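Local coordinates for enoyl-CoA hydratase subunit I (Geobacillus kaustophilus, PDB 2QQ3) that catalyses the reversible addition of water to the double bond of enoyl-CoA thioesters, at the interface of chains A and B. Coordinates in Å, arbitrary orientation; residue numbers count along the deposited sequence, not the author numbering. Chains: chain A/B, Enoyl-CoA hydratase subunit I.

Contact 1: the interface of chains A and B. Residues chain A 68-69, 72; chain B 240, 244, 248.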
ATOM      1  N   ILE A  68      -0.668 -34.792   7.494  1.00 22.88           N
ATOM      2  CA  ILE A  68       0.736 -34.634   7.860  1.00 24.53           C
ATOM      3  C   ILE A  68       1.629 -35.642   7.142  1.00 25.87           C
ATOM      4  O   ILE A  68       2.745 -35.315   6.741  1.00 24.21           O
ATOM      5  CB  ILE A  68       0.933 -34.795   9.387  1.00 26.36           C
ATOM      6  CG1 ILE A  68       0.165 -33.696  10.129  1.00 24.70           C
ATOM      7  CG2 ILE A  68       2.421 -34.739   9.737  1.00 15.51           C
ATOM      8  CD1 ILE A  68       0.586 -32.292   9.747  1.00 32.50           C
ATOM      9  N   GLN A  69       1.123 -36.861   6.983  1.00 27.85           N
ATOM     10  CA  GLN A  69       1.854 -37.936   6.323  1.00 28.32           C
ATOM     11  C   GLN A  69       2.448 -37.542   4.970  1.00 23.58           C
ATOM     12  O   GLN A  69       3.639 -37.733   4.735  1.00 18.34           O
ATOM     13  CB  GLN A  69       0.937 -39.148   6.133  1.00 37.62           C
ATOM     14  CG  GLN A  69       1.589 -40.316   5.406  1.00 51.89           C
ATOM     15  CD  GLN A  69       2.510 -41.121   6.300  1.00 61.68           C
ATOM     16  OE1 GLN A  69       3.383 -40.572   6.972  1.00 68.32           O
ATOM     17  NE2 GLN A  69       2.322 -42.437   6.308  1.00 69.37           N
ATOM     18  N   ALA A  72       5.310 -34.787   5.753  1.00 19.25           N
ATOM     19  CA  ALA A  72       6.461 -35.133   6.576  1.00 18.74           C
ATOM     20  C   ALA A  72       7.853 -35.122   5.956  1.00 17.68           C
ATOM     21  O   ALA A  72       8.801 -34.647   6.578  1.00 22.48           O
ATOM     22  CB  ALA A  72       6.213 -36.486   7.242  1.00 17.55           C
TER
ATOM     23  N   GLN B 240      11.394 -29.353  11.632  1.00 17.17           N
ATOM     24  CA  GLN B 240      10.170 -29.705  10.908  1.00 18.03           C
ATOM     25  C   GLN B 240      10.135 -31.210  10.685  1.00 17.61           C
ATOM     26  O   GLN B 240       9.113 -31.858  10.907  1.00 15.92           O
ATOM     27  CB  GLN B 240      10.103 -28.963   9.564  1.00 17.03           C
ATOM     28  CG  GLN B 240       9.040 -29.475   8.582  1.00 14.13           C
ATOM     29  CD  GLN B 240       9.527 -30.654   7.746  1.00 14.36           C
ATOM     30  OE1 GLN B 240      10.618 -30.613   7.181  1.00 22.24           O
ATOM     31  NE2 GLN B 240       8.713 -31.702   7.654  1.00 20.32           N
ATOM     32  N   MET B 244       7.264 -33.438  12.740  1.00 19.64           N
ATOM     33  CA  MET B 244       6.241 -34.233  12.074  1.00 21.35           C
ATOM     34  C   MET B 244       6.475 -35.725  12.254  1.00 23.74           C
ATOM     35  O   MET B 244       5.526 -36.507  12.303  1.00 24.69           O
ATOM     36  CB  MET B 244       6.178 -33.886  10.582  1.00 22.31           C
ATOM     37  CG  MET B 244       5.870 -32.417  10.313  1.00 21.42           C
ATOM     38  SD  MET B 244       5.375 -32.102   8.613  1.00 20.99           S
ATOM     39  CE  MET B 244       4.412 -30.576   8.816  1.00 25.00           C
ATOM     40  N   LEU B 248       3.791 -38.519  13.830  1.00 31.44           N
ATOM     41  CA  LEU B 248       3.300 -39.722  13.173  1.00 31.62           C
ATOM     42  C   LEU B 248       3.685 -40.949  13.994  1.00 34.59           C
ATOM     43  O   LEU B 248       2.968 -41.950  14.011  1.00 32.99           O
ATOM     44  CB  LEU B 248       3.906 -39.833  11.775  1.00 27.69           C
ATOM     45  CG  LEU B 248       3.536 -38.706  10.809  1.00 24.72           C
ATOM     46  CD1 LEU B 248       4.468 -38.739   9.608  1.00 28.66           C
ATOM     47  CD2 LEU B 248       2.076 -38.856  10.388  1.00 22.71           C
TER
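B:Met244 and B:Leu248, one helical turn apart, press onto a loop of chain A at A:Ile68 and A:Ala72, and this apolar strip forms the centre of the patch. CG2 of A:Ile68, the branch lying anti to the backbone N, reaches CB of B:Met244 at 3.9 Å, the two side chains meeting at a slant. B:Met244 runs extended beyond CG (chi2 -165°), which lays its thioether SD alongside the backbone of A:Ala72, 3.8 Å from CA. The methyl CB of A:Ala72 turns instead to B:Leu248, meeting CD1 at 3.7 Å. Chain A buries 68 Å² of B:Leu248, the largest share here. Across it, nearly at a right angle, lies A:Gln69, whose amide oxygen OE1 is 3.4 Å from CD1 of B:Leu248; that side chain is poorly ordered, so the contact is only approximate.

At the polar rim the side-chain amide NE2 of B:Gln240 donates to the carbonyl O of A:Ala72 (3.1 Å, 151° at H). The acceptor lies close to the amide plane, whereas the donor sits well above the carbonyl plane. A weak bond from the same NE2 to SD of B:Met244 may help hold the amide in place.

In the fold, helix 238-248 near the C-terminus of chain B lies against the chain A loop that follows the AGAD sequence, which in crotonases contributes to the oxyanion hole.

Contact 2: the interface of chains A and B. Residues chain A 133, 137-138, 160; chain B 200, 204-205, 208.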
ATOM      1  N   VAL A 133       2.798 -24.895  14.923  1.00 15.26           N
ATOM      2  CA  VAL A 133       4.027 -24.558  15.629  1.00 16.00           C
ATOM      3  C   VAL A 133       4.615 -25.764  16.373  1.00 18.38           C
ATOM      4  O   VAL A 133       5.832 -25.940  16.417  1.00 16.12           O
ATOM      5  CB  VAL A 133       3.781 -23.405  16.627  1.00 14.44           C
ATOM      6  CG1 VAL A 133       2.731 -23.814  17.658  1.00 14.00           C
ATOM      7  CG2 VAL A 133       5.084 -23.017  17.303  1.00 15.32           C
ATOM      8  N   VAL A 137       6.424 -26.318  12.308  1.00 16.75           N
ATOM      9  CA  VAL A 137       6.096 -25.437  11.186  1.00 16.43           C
ATOM     10  C   VAL A 137       5.138 -24.293  11.555  1.00 15.26           C
ATOM     11  O   VAL A 137       5.162 -23.797  12.685  1.00 14.88           O
ATOM     12  CB  VAL A 137       5.535 -26.242   9.977  1.00 14.93           C
ATOM     13  CG1 VAL A 137       6.592 -27.248   9.493  1.00 13.35           C
ATOM     14  CG2 VAL A 137       4.249 -26.950  10.356  1.00 15.20           C
ATOM     15  N   MET A 138       4.317 -23.862  10.600  1.00 12.38           N
ATOM     16  CA  MET A 138       3.383 -22.753  10.826  1.00 14.94           C
ATOM     17  C   MET A 138       2.224 -22.856   9.844  1.00 11.90           C
ATOM     18  O   MET A 138       2.267 -23.658   8.910  1.00  8.75           O
ATOM     19  CB  MET A 138       4.096 -21.417  10.585  1.00 11.25           C
ATOM     20  CG  MET A 138       4.546 -21.243   9.136  1.00 15.60           C
ATOM     21  SD  MET A 138       5.586 -19.803   8.829  1.00 18.49           S
ATOM     22  CE  MET A 138       4.348 -18.531   8.583  1.00 14.90           C
ATOM     23  N   LEU A 160      -0.954 -18.471  17.826  1.00 11.77           N
ATOM     24  CA  LEU A 160      -0.044 -19.041  16.837  1.00 10.43           C
ATOM     25  C   LEU A 160       1.246 -19.600  17.434  1.00 12.16           C
ATOM     26  O   LEU A 160       1.778 -20.598  16.952  1.00 12.71           O
ATOM     27  CB  LEU A 160       0.282 -17.981  15.787  1.00  9.63           C
ATOM     28  CG  LEU A 160      -0.944 -17.581  14.955  1.00  9.60           C
ATOM     29  CD1 LEU A 160      -0.684 -16.283  14.226  1.00 11.00           C
ATOM     30  CD2 LEU A 160      -1.286 -18.697  13.984  1.00 13.06           C
TER
ATOM     31  N   GLN B 200       9.662 -23.871  22.481  1.00 18.50           N
ATOM     32  CA  GLN B 200       8.969 -24.026  21.201  1.00 19.67           C
ATOM     33  C   GLN B 200      10.026 -23.979  20.097  1.00 18.96           C
ATOM     34  O   GLN B 200      11.079 -23.367  20.276  1.00 17.15           O
ATOM     35  CB  GLN B 200       7.969 -22.884  20.988  1.00 19.78           C
ATOM     36  CG  GLN B 200       6.771 -22.899  21.921  1.00 18.39           C
ATOM     37  CD  GLN B 200       5.899 -24.115  21.705  1.00 20.39           C
ATOM     38  OE1 GLN B 200       6.304 -25.240  21.995  1.00 19.83           O
ATOM     39  NE2 GLN B 200       4.699 -23.898  21.181  1.00 17.95           N
ATOM     40  N   ALA B 204      10.176 -21.689  13.983  1.00 15.18           N
ATOM     41  CA  ALA B 204       8.740 -21.492  13.842  1.00 16.03           C
ATOM     42  C   ALA B 204       8.312 -20.177  14.493  1.00 15.73           C
ATOM     43  O   ALA B 204       7.621 -19.373  13.868  1.00 13.03           O
ATOM     44  CB  ALA B 204       7.978 -22.665  14.465  1.00 14.91           C
ATOM     45  N   LEU B 205       8.717 -19.950  15.743  1.00 13.24           N
ATOM     46  CA  LEU B 205       8.358 -18.709  16.429  1.00 12.73           C
ATOM     47  C   LEU B 205       8.843 -17.503  15.629  1.00 14.35           C
ATOM     48  O   LEU B 205       8.130 -16.503  15.483  1.00 14.16           O
ATOM     49  CB  LEU B 205       8.979 -18.653  17.833  1.00 14.57           C
ATOM     50  CG  LEU B 205       8.579 -19.726  18.850  1.00 20.66           C
ATOM     51  CD1 LEU B 205       9.034 -19.302  20.255  1.00 15.58           C
ATOM     52  CD2 LEU B 205       7.072 -19.912  18.832  1.00 19.89           C
ATOM     53  N   ILE B 208       6.862 -17.203  12.242  1.00 12.15           N
ATOM     54  CA  ILE B 208       5.461 -16.929  12.537  1.00 11.31           C
ATOM     55  C   ILE B 208       5.376 -15.457  12.923  1.00 10.74           C
ATOM     56  O   ILE B 208       4.471 -14.743  12.498  1.00 10.47           O
ATOM     57  CB  ILE B 208       4.940 -17.814  13.700  1.00 11.17           C
ATOM     58  CG1 ILE B 208       4.649 -19.225  13.183  1.00  6.45           C
ATOM     59  CG2 ILE B 208       3.682 -17.201  14.321  1.00 13.33           C
ATOM     60  CD1 ILE B 208       4.269 -20.220  14.273  1.00 11.93           C
TER
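B:Ile208 meets A:Met138 with its gamma-methylene CG1 anti to the carbonyl carbon (chi1 -78°) and the chain then extended to CD1 (chi2 174°), an arrangement that directs CG1 and CD1 into chain A and sends CG2 off to another side. On the partner, CG of A:Met138 stands between its own backbone N and carbonyl carbon (chi1 64°). The face that A:Met138 offers to B:Ile208 is therefore CB, not the thioether end. The chain A residues belong to the crotonase fold: A:Val133, A:Val137 and A:Met138 lie in the stretch PEVNLGVMPGAGG around 3-10 helix 131-135, and A:Leu160 comes from helix 153-162. In enoyl-CoA hydratases of this family the glutamate of that stretch is normally one of the catalytic pair.

CB of A:Met138 lies 3.4 Å from CG1 of B:Ile208, closer than usual for two carbons, which marks tight packing at this point. The CG2 branch of B:Ile208 serves A:Leu160, touching its CB at 3.8 Å. CD1 lies 3.7 Å from the backbone O of A:Leu160, and also reaches CB of A:Val133 at 4.0 Å. B:Ile208 is thus wedged among A:Met138, A:Leu160 and A:Val133, and chain A buries 37 Å² of it.

A second, looser group of contacts surrounds A:Val133. Its CG2 methyl comes within 4.0 Å of CD2 of B:Leu205 on helix 202-217, the two side chains slanting past one another, and lies 4.1 Å from the methyl CB of B:Ala204 on the same helix. That same CB rests on the backbone O of A:Val137 at 3.5 Å. Just before the start of helix 202-217, the side chain of B:Gln200 runs nearly perpendicular to A:Val133, its amide nitrogen NE2 about equally distant from both valine methyls.

Contact 1 and contact 2 lie about 15 Å apart, measured between the centres of their C-alpha atoms, and share no residue. Both set helices from the C-terminal part of chain B against chain A: helix 238-248 in contact 1 and helix 202-217 in contact 2. On chain A, contact 1 uses 68-72, and contact 2 uses 133-138 together with A:Leu160 of helix 153-162; the first two stretches lie near sequences that carry catalytic groups in enoyl-CoA hydratases, so subunit packing may help to hold the active-site loops. The inexact two-fold is compatible with a trimer, the usual crotonase building block, within the six-copy assembly.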